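Local coordinates for protein Dr hemagglutinin structural subunit (Escherichia coli, PDB 1UT1) that mediates adherence of uropathogenic bacteria to the upper urinary tract by binding the Dr blood group antigen, and agglutinates human erythrocytes even when D-mannose is present, at residues 15-20 with 140-145; 53-58 with 119-124; 64-69 with 106-111. The protein carries 3 engineered substitutions. One frame throughout, in Å; residues are numbered along the deposited sequence.

Contact 1: residues 15-20 with 140-145. With EDO (1,2-ethanediol), chain N; SO4 (sulfate ion), chain O.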
# COMPACT_ATOMS: atom_id res chain seq x y z
N GLY A 15 13.61 9.87 -10.26
CA GLY A 15 12.84 8.84 -10.93
C GLY A 15 11.85 8.23 -9.96
O GLY A 15 11.69 8.68 -8.81
N THR A 16 11.28 7.11 -10.35
CA THR A 16 10.37 6.42 -9.49
C THR A 16 10.99 5.16 -8.83
O THR A 16 12.15 4.81 -9.05
CB THR A 16 9.10 6.11 -10.21
OG1 THR A 16 9.38 5.32 -11.37
CG2 THR A 16 8.45 7.44 -10.66
N THR A 17 10.20 4.50 -8.01
CA THR A 17 10.66 3.37 -7.23
C THR A 17 9.91 2.10 -7.58
O THR A 17 8.66 2.08 -7.66
CB THR A 17 10.46 3.68 -5.73
OG1 THR A 17 11.24 4.83 -5.39
CG2 THR A 17 10.85 2.48 -4.83
N GLY A 18 10.68 1.04 -7.82
CA GLY A 18 10.12 -0.28 -8.10
C GLY A 18 10.34 -1.17 -6.87
O GLY A 18 11.46 -1.25 -6.33
N THR A 19 9.29 -1.88 -6.45
CA THR A 19 9.39 -2.76 -5.31
C THR A 19 9.13 -4.19 -5.77
O THR A 19 8.08 -4.46 -6.36
CB THR A 19 8.36 -2.35 -4.25
OG1 THR A 19 8.58 -0.97 -3.88
CG2 THR A 19 8.46 -3.24 -3.01
N THR A 20 10.11 -5.07 -5.56
CA THR A 20 10.03 -6.49 -5.94
C THR A 20 9.76 -7.28 -4.67
O THR A 20 10.49 -7.16 -3.70
CB THR A 20 11.37 -6.97 -6.56
OG1 THR A 20 11.58 -6.26 -7.80
CG2 THR A 20 11.34 -8.50 -6.84
N THR A 140 13.73 -2.98 -2.86
CA THR A 140 13.22 -1.70 -3.35
C THR A 140 14.33 -0.95 -4.12
O THR A 140 15.46 -0.83 -3.62
CB THR A 140 12.74 -0.86 -2.17
OG1 THR A 140 11.67 -1.55 -1.50
CG2 THR A 140 12.23 0.49 -2.64
N LEU A 141 14.03 -0.53 -5.35
CA LEU A 141 15.02 0.13 -6.23
C LEU A 141 14.45 1.47 -6.71
O LEU A 141 13.31 1.55 -7.18
CB LEU A 141 15.32 -0.72 -7.46
CG LEU A 141 15.98 -2.10 -7.17
CD1 LEU A 141 15.93 -3.02 -8.42
CD2 LEU A 141 17.41 -1.90 -6.74
N THR A 142 15.26 2.51 -6.59
CA THR A 142 14.83 3.85 -6.96
C THR A 142 15.70 4.35 -8.10
O THR A 142 16.92 4.26 -8.05
CB THR A 142 15.00 4.83 -5.76
OG1 THR A 142 14.15 4.41 -4.69
CG2 THR A 142 14.61 6.30 -6.20
N GLY A 143 15.06 4.93 -9.10
CA GLY A 143 15.76 5.43 -10.28
C GLY A 143 16.43 6.75 -10.03
O GLY A 143 15.98 7.56 -9.20
N GLY A 144 17.51 6.98 -10.76
CA GLY A 144 18.27 8.21 -10.62
C GLY A 144 19.48 8.12 -11.52
O GLY A 144 19.46 7.40 -12.52
N TYR A 145 20.49 8.94 -11.26
CA TYR A 145 21.70 8.91 -12.10
C TYR A 145 22.94 9.01 -11.26
O TYR A 145 22.90 9.45 -10.10
CB TYR A 145 21.67 9.95 -13.22
CG TYR A 145 21.51 11.36 -12.74
CD1 TYR A 145 20.25 11.96 -12.66
CD2 TYR A 145 22.63 12.12 -12.40
CE1 TYR A 145 20.12 13.29 -12.20
CE2 TYR A 145 22.51 13.44 -11.94
CZ TYR A 145 21.26 14.02 -11.89
OH TYR A 145 21.16 15.35 -11.49
C1 EDO N . 13.41 9.90 -6.32
O1 EDO N . 12.10 9.37 -6.43
C2 EDO N . 13.36 11.40 -6.63
O2 EDO N . 12.87 11.62 -7.97
S SO4 O . 6.08 -1.34 -8.72
O1 SO4 O . 4.97 -2.19 -8.19
O2 SO4 O . 5.79 0.10 -8.60
O3 SO4 O . 7.26 -1.60 -7.84
O4 SO4 O . 6.46 -1.81 -10.04
O HOH W 1 9.42 -0.45 -1.08
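Two contacts grip the carbonyl oxygen of Leu141: Gly18 N donates to Leu141 O at 2.8 Å, nearly along the C=O axis, and the CA-H of Thr17 points at the same oxygen, with Thr17 CA 3.2 Å from Leu141 O. Gly18 O is held likewise, by Leu141 N and the CA-H of Thr140, and Thr16 O accepts from Gly143 N. An antiparallel ladder results, its strands at 159°, with Gly18 and Leu141 its hydrogen-bonded pair.

One face is a row of threonines. In Thr17, Thr140 and Thr142 alike the methyl is anti to the backbone N and OG1 is anti to the carbonyl carbon. Thr17 OG1 lies 3.0 Å from Thr142 OG1, while Thr17 CG2 is squeezed diagonally to 3.3 Å from Thr140 CG2. A water spans the next pair, 3.0 Å from Thr19 OG1 and 2.5 Å from Thr140 OG1. Two small molecules, probably from the crystallisation liquor, sit at the second subunit: Thr19 N donates to a sulfate oxygen in a very short bond, ethanediol bridges Gly15 N and O, and they also bond to Asp34 N and Val24 O of that subunit, respectively.

Before the corner at Gly15, Ser14 of strand 10-14 also makes a backbone hydrogen bond with Gly143. Thr16 OG1 bonds to Val32 N of the second subunit. Strand 135-147 is bordered on its other edge by strand 64-69, through Lys68 and Ala66.

Contact 2: residues 53-58 with 119-124; sequences VTVQAL and GIIGIY
The ring of Tyr124 and the amide of Gln56 are the flat groups, set at opposite ends of the pairing. Arg95 makes a cation-pi contact with the tyrosine ring, whose hydroxyl end returns over its own strand until Tyr124 OH is 3.7 Å from Gly122 CA. The Gln56 amide works through its edge: NE2 bonds to Ala57 O at 3.0 Å with that oxygen in the amide plane. Between them runs an antiparallel ladder belonging to the immunoglobulin-like sandwich of this fimbrial subunit.

Four main-chain bonds form two reciprocal pairs, Val53 with Ile121 and Val55 with Gly119. The strands meet at 147°. Val53, Val55, Ile121 and Ile123 face the interior, where Ile121 and Ile123 meet Ile94 of strand 89-96. The branches cross obliquely: Val55 CG2 lies 3.8 Å from Ile121 CG1, and Val53 CG2 lies 4.1 Å from Ile123 CG1. All four contacting carbons are anti to their own carbonyl carbon, which puts each beside its own backbone N.

Thr54 and Ile120 occupy the other, more open face, and Thr54 OG1 bonds to Arg31 of the second subunit. Residues 56-58 also pair antiparallel with a strand of that subunit, so the sheet runs on across the interface in a way reminiscent of donor-strand pairing in fimbriae, while Ala57 still bonds to Trp117 of its own chain. Within the chain's own ladder one bond is skewed: Val55 N reaches Gly119 O at 2.9 Å from 26° above the carbonyl plane.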
# COMPACT_ATOMS: atom_id res chain seq x y z
N VAL A 53 12.16 -6.11 -13.50
CA VAL A 53 11.88 -4.70 -13.15
C VAL A 53 12.10 -3.90 -14.43
O VAL A 53 13.21 -3.91 -14.99
CB VAL A 53 12.85 -4.19 -12.06
CG1 VAL A 53 12.60 -2.73 -11.77
CG2 VAL A 53 12.70 -5.02 -10.78
N THR A 54 11.05 -3.24 -14.93
CA THR A 54 11.19 -2.47 -16.15
C THR A 54 11.80 -1.10 -15.83
O THR A 54 11.54 -0.51 -14.76
CB THR A 54 9.84 -2.29 -16.88
OG1 THR A 54 8.92 -1.62 -16.01
CG2 THR A 54 9.25 -3.66 -17.26
N VAL A 55 12.67 -0.63 -16.70
CA VAL A 55 13.32 0.67 -16.47
C VAL A 55 13.21 1.49 -17.74
O VAL A 55 13.45 1.00 -18.84
CB VAL A 55 14.82 0.50 -16.13
CG1 VAL A 55 15.54 1.90 -16.06
CG2 VAL A 55 15.00 -0.27 -14.83
N GLN A 56 12.84 2.75 -17.59
CA GLN A 56 12.87 3.64 -18.75
C GLN A 56 13.32 5.01 -18.37
O GLN A 56 12.65 5.69 -17.57
CB GLN A 56 11.54 3.72 -19.48
CG GLN A 56 11.61 4.68 -20.68
CD GLN A 56 12.48 4.12 -21.79
OE1 GLN A 56 12.20 3.04 -22.32
NE2 GLN A 56 13.62 4.76 -22.03
N ALA A 57 14.46 5.41 -18.91
CA ALA A 57 15.04 6.72 -18.59
C ALA A 57 14.70 7.68 -19.71
O ALA A 57 14.64 7.29 -20.87
CB ALA A 57 16.59 6.62 -18.42
N LEU A 58 14.46 8.94 -19.35
CA LEU A 58 14.21 10.00 -20.33
C LEU A 58 15.02 11.21 -19.88
O LEU A 58 15.07 11.50 -18.69
CB LEU A 58 12.72 10.37 -20.37
CG LEU A 58 11.73 9.24 -20.71
CD1 LEU A 58 10.95 8.76 -19.44
CD2 LEU A 58 10.76 9.65 -21.82
N GLY A 119 14.97 -0.68 -20.66
CA GLY A 119 15.21 -2.11 -20.69
C GLY A 119 14.54 -2.84 -19.53
O GLY A 119 13.65 -2.33 -18.85
N ILE A 120 14.95 -4.07 -19.35
CA ILE A 120 14.38 -4.94 -18.34
C ILE A 120 15.53 -5.40 -17.48
O ILE A 120 16.56 -5.83 -18.00
CB ILE A 120 13.77 -6.19 -19.02
CG1 ILE A 120 12.65 -5.79 -20.00
CG2 ILE A 120 13.24 -7.18 -17.96
CD1 ILE A 120 12.26 -6.90 -20.97
N ILE A 121 15.39 -5.25 -16.17
CA ILE A 121 16.38 -5.74 -15.22
C ILE A 121 15.76 -6.99 -14.58
O ILE A 121 14.64 -6.95 -14.09
CB ILE A 121 16.59 -4.70 -14.09
CG1 ILE A 121 17.21 -3.40 -14.62
CG2 ILE A 121 17.42 -5.32 -12.95
CD1 ILE A 121 18.60 -3.53 -15.05
N GLY A 122 16.47 -8.11 -14.63
CA GLY A 122 16.01 -9.33 -13.99
C GLY A 122 16.64 -9.43 -12.59
O GLY A 122 17.81 -9.09 -12.40
N ILE A 123 15.86 -9.91 -11.64
CA ILE A 123 16.36 -10.13 -10.28
C ILE A 123 16.33 -11.67 -10.11
O ILE A 123 15.27 -12.29 -10.32
CB ILE A 123 15.39 -9.54 -9.25
CG1 ILE A 123 15.14 -8.04 -9.50
CG2 ILE A 123 15.93 -9.78 -7.82
CD1 ILE A 123 16.43 -7.18 -9.53
N TYR A 124 17.48 -12.27 -9.74
CA TYR A 124 17.57 -13.74 -9.65
C TYR A 124 18.19 -14.16 -8.34
O TYR A 124 19.10 -13.50 -7.83
CB TYR A 124 18.48 -14.27 -10.79
CG TYR A 124 18.07 -13.78 -12.16
CD1 TYR A 124 17.12 -14.48 -12.91
CD2 TYR A 124 18.51 -12.55 -12.63
CE1 TYR A 124 16.74 -14.03 -14.18
CE2 TYR A 124 18.13 -12.08 -13.92
CZ TYR A 124 17.24 -12.84 -14.67
OH TYR A 124 16.80 -12.36 -15.91

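Contact 3: residues 64-69 with 106-111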
# COMPACT_ATOMS: atom_id res chain seq x y z
N GLN A 64 24.59 8.93 -16.49
CA GLN A 64 24.62 7.46 -16.34
C GLN A 64 23.42 7.00 -15.51
O GLN A 64 23.32 7.30 -14.32
CB GLN A 64 25.90 7.03 -15.66
CG GLN A 64 27.10 7.16 -16.57
CD GLN A 64 28.40 6.88 -15.86
OE1 GLN A 64 28.75 5.72 -15.57
NE2 GLN A 64 29.09 7.95 -15.47
N VAL A 65 22.50 6.30 -16.15
CA VAL A 65 21.29 5.81 -15.49
C VAL A 65 21.70 4.90 -14.34
O VAL A 65 22.64 4.10 -14.47
CB VAL A 65 20.42 5.05 -16.51
CG1 VAL A 65 19.27 4.31 -15.81
CG2 VAL A 65 19.88 6.05 -17.56
N ALA A 66 20.91 4.94 -13.26
CA ALA A 66 21.25 4.20 -12.06
C ALA A 66 20.03 3.80 -11.22
O ALA A 66 19.01 4.49 -11.22
CB ALA A 66 22.20 5.00 -11.22
N LEU A 67 20.17 2.69 -10.51
CA LEU A 67 19.13 2.25 -9.59
C LEU A 67 19.79 2.14 -8.23
O LEU A 67 20.86 1.52 -8.09
CB LEU A 67 18.63 0.86 -10.01
CG LEU A 67 18.21 0.75 -11.47
CD1 LEU A 67 17.92 -0.75 -11.78
CD2 LEU A 67 16.95 1.59 -11.69
N LYS A 68 19.16 2.72 -7.22
CA LYS A 68 19.70 2.62 -5.88
C LYS A 68 18.80 1.72 -5.06
O LYS A 68 17.60 1.94 -4.96
CB LYS A 68 19.77 4.02 -5.22
CG LYS A 68 20.22 3.94 -3.74
CD LYS A 68 21.20 5.01 -3.42
CE LYS A 68 21.79 4.84 -2.01
NZ LYS A 68 21.10 3.78 -1.23
N ALA A 69 19.41 0.73 -4.41
CA ALA A 69 18.68 -0.13 -3.51
C ALA A 69 18.45 0.59 -2.17
O ALA A 69 19.29 1.38 -1.71
CB ALA A 69 19.46 -1.42 -3.29
N ASN A 106 28.32 0.31 -3.70
CA ASN A 106 27.66 0.64 -2.43
C ASN A 106 26.12 0.80 -2.53
O ASN A 106 25.58 1.83 -2.15
CB ASN A 106 28.25 1.94 -1.89
CG ASN A 106 28.04 2.11 -0.39
OD1 ASN A 106 28.30 1.19 0.39
ND2 ASN A 106 27.53 3.28 0.02
N GLY A 107 25.43 -0.19 -3.08
CA GLY A 107 23.96 -0.15 -3.14
C GLY A 107 23.42 0.46 -4.43
O GLY A 107 22.21 0.40 -4.68
N VAL A 108 24.30 1.04 -5.24
CA VAL A 108 23.89 1.62 -6.51
C VAL A 108 24.31 0.72 -7.67
O VAL A 108 25.47 0.25 -7.73
CB VAL A 108 24.49 3.05 -6.71
CG1 VAL A 108 24.01 3.66 -8.06
CG2 VAL A 108 24.09 3.97 -5.49
N PHE A 109 23.38 0.45 -8.57
CA PHE A 109 23.65 -0.35 -9.75
C PHE A 109 23.52 0.63 -10.92
O PHE A 109 22.42 1.11 -11.20
CB PHE A 109 22.62 -1.49 -9.83
CG PHE A 109 22.88 -2.49 -10.94
CD1 PHE A 109 23.93 -3.42 -10.83
CD2 PHE A 109 22.05 -2.52 -12.08
CE1 PHE A 109 24.16 -4.36 -11.88
CE2 PHE A 109 22.27 -3.44 -13.11
CZ PHE A 109 23.28 -4.41 -12.96
N TYR A 110 24.65 1.04 -11.48
CA TYR A 110 24.64 2.11 -12.49
C TYR A 110 25.22 1.66 -13.82
O TYR A 110 26.07 0.76 -13.85
CB TYR A 110 25.37 3.37 -11.99
CG TYR A 110 26.90 3.21 -11.88
CD1 TYR A 110 27.50 2.92 -10.65
CD2 TYR A 110 27.73 3.47 -12.97
CE1 TYR A 110 28.90 2.82 -10.53
CE2 TYR A 110 29.13 3.34 -12.86
CZ TYR A 110 29.70 3.07 -11.62
OH TYR A 110 31.07 2.94 -11.50
N LYS A 111 24.75 2.28 -14.90
CA LYS A 111 25.16 1.88 -16.24
C LYS A 111 26.52 2.48 -16.57
O LYS A 111 26.83 3.60 -16.14
CB LYS A 111 24.09 2.32 -17.27
CG LYS A 111 24.29 1.70 -18.65
CD LYS A 111 23.14 2.05 -19.59
CE LYS A 111 23.16 1.19 -20.85
NZ LYS A 111 24.45 1.31 -21.57
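Packing is tightest where Ala66 opposes Tyr110. Their CA atoms are 4.0 Å apart, and Ala66 CB touches Tyr110 CB at 3.6 Å while also resting 3.9 Å from Val108 CG1. Tyr110 CG takes the crowded position between the backbone N and the carbonyl carbon (chi1 70°), and the ring stacks with that of Trp146. Phe11 and Trp146 close over the same face.

Four main-chain hydrogen bonds join 64-69 to 106-111, three of them to strand 108-111, and the strands run antiparallel. Leu67 and Phe109 exchange two of them, and the bond from Phe109 N to Leu67 O, 2.8 Å long, is almost straight at 176°. On the face carrying these two residues the side chains approach less closely: Leu67 CD1 comes only within 4.5 Å of Phe109 CD2, meeting the ring obliquely. Phe109 has CG anti to its backbone N, which carries the ring away from strand 64-69 to Trp102, nearly parallel to it.

The margins are partly open to solvent, though Lys68 still crosses Val108 obliquely with its CD 3.7 Å from Val108 CG2; it then bends at chi2 and chi4 so that NZ bonds to Ala69 O at 3.0 Å. At the other end the Lys111 side chain leads away, its NZ making a long, weak ion pair with Asp113. Gly107, at the turn from strand 102-105, offers its O to Ala69 N.

Such chemistry implies a division of labour: peptide groups set the register, apolar and aromatic side chains fill both faces, and the lysine charges are kept to the ends, where a carbonyl or a distant carboxylate would probably temper them.

Overall arrangement
Followed from the N terminus, the chain lays down 15-20 first, and this segment is paired with 140-145, near the C terminus, closing contact 1, the widest loop. Within that span 53-58 is matched by 119-124 in contact 2, and within that in turn 64-69 is matched by 106-111 in contact 3. The three are concentric; none cross. Strand 64-69 joins contacts 1 and 3 edge to edge, since it also pairs with strand 135-147. Contact 2 lies across the core from contact 3, Ile121 and Val55 packing on Leu67, and meets contact 1 where Val53 touches Thr20. All three contacts border the second subunit.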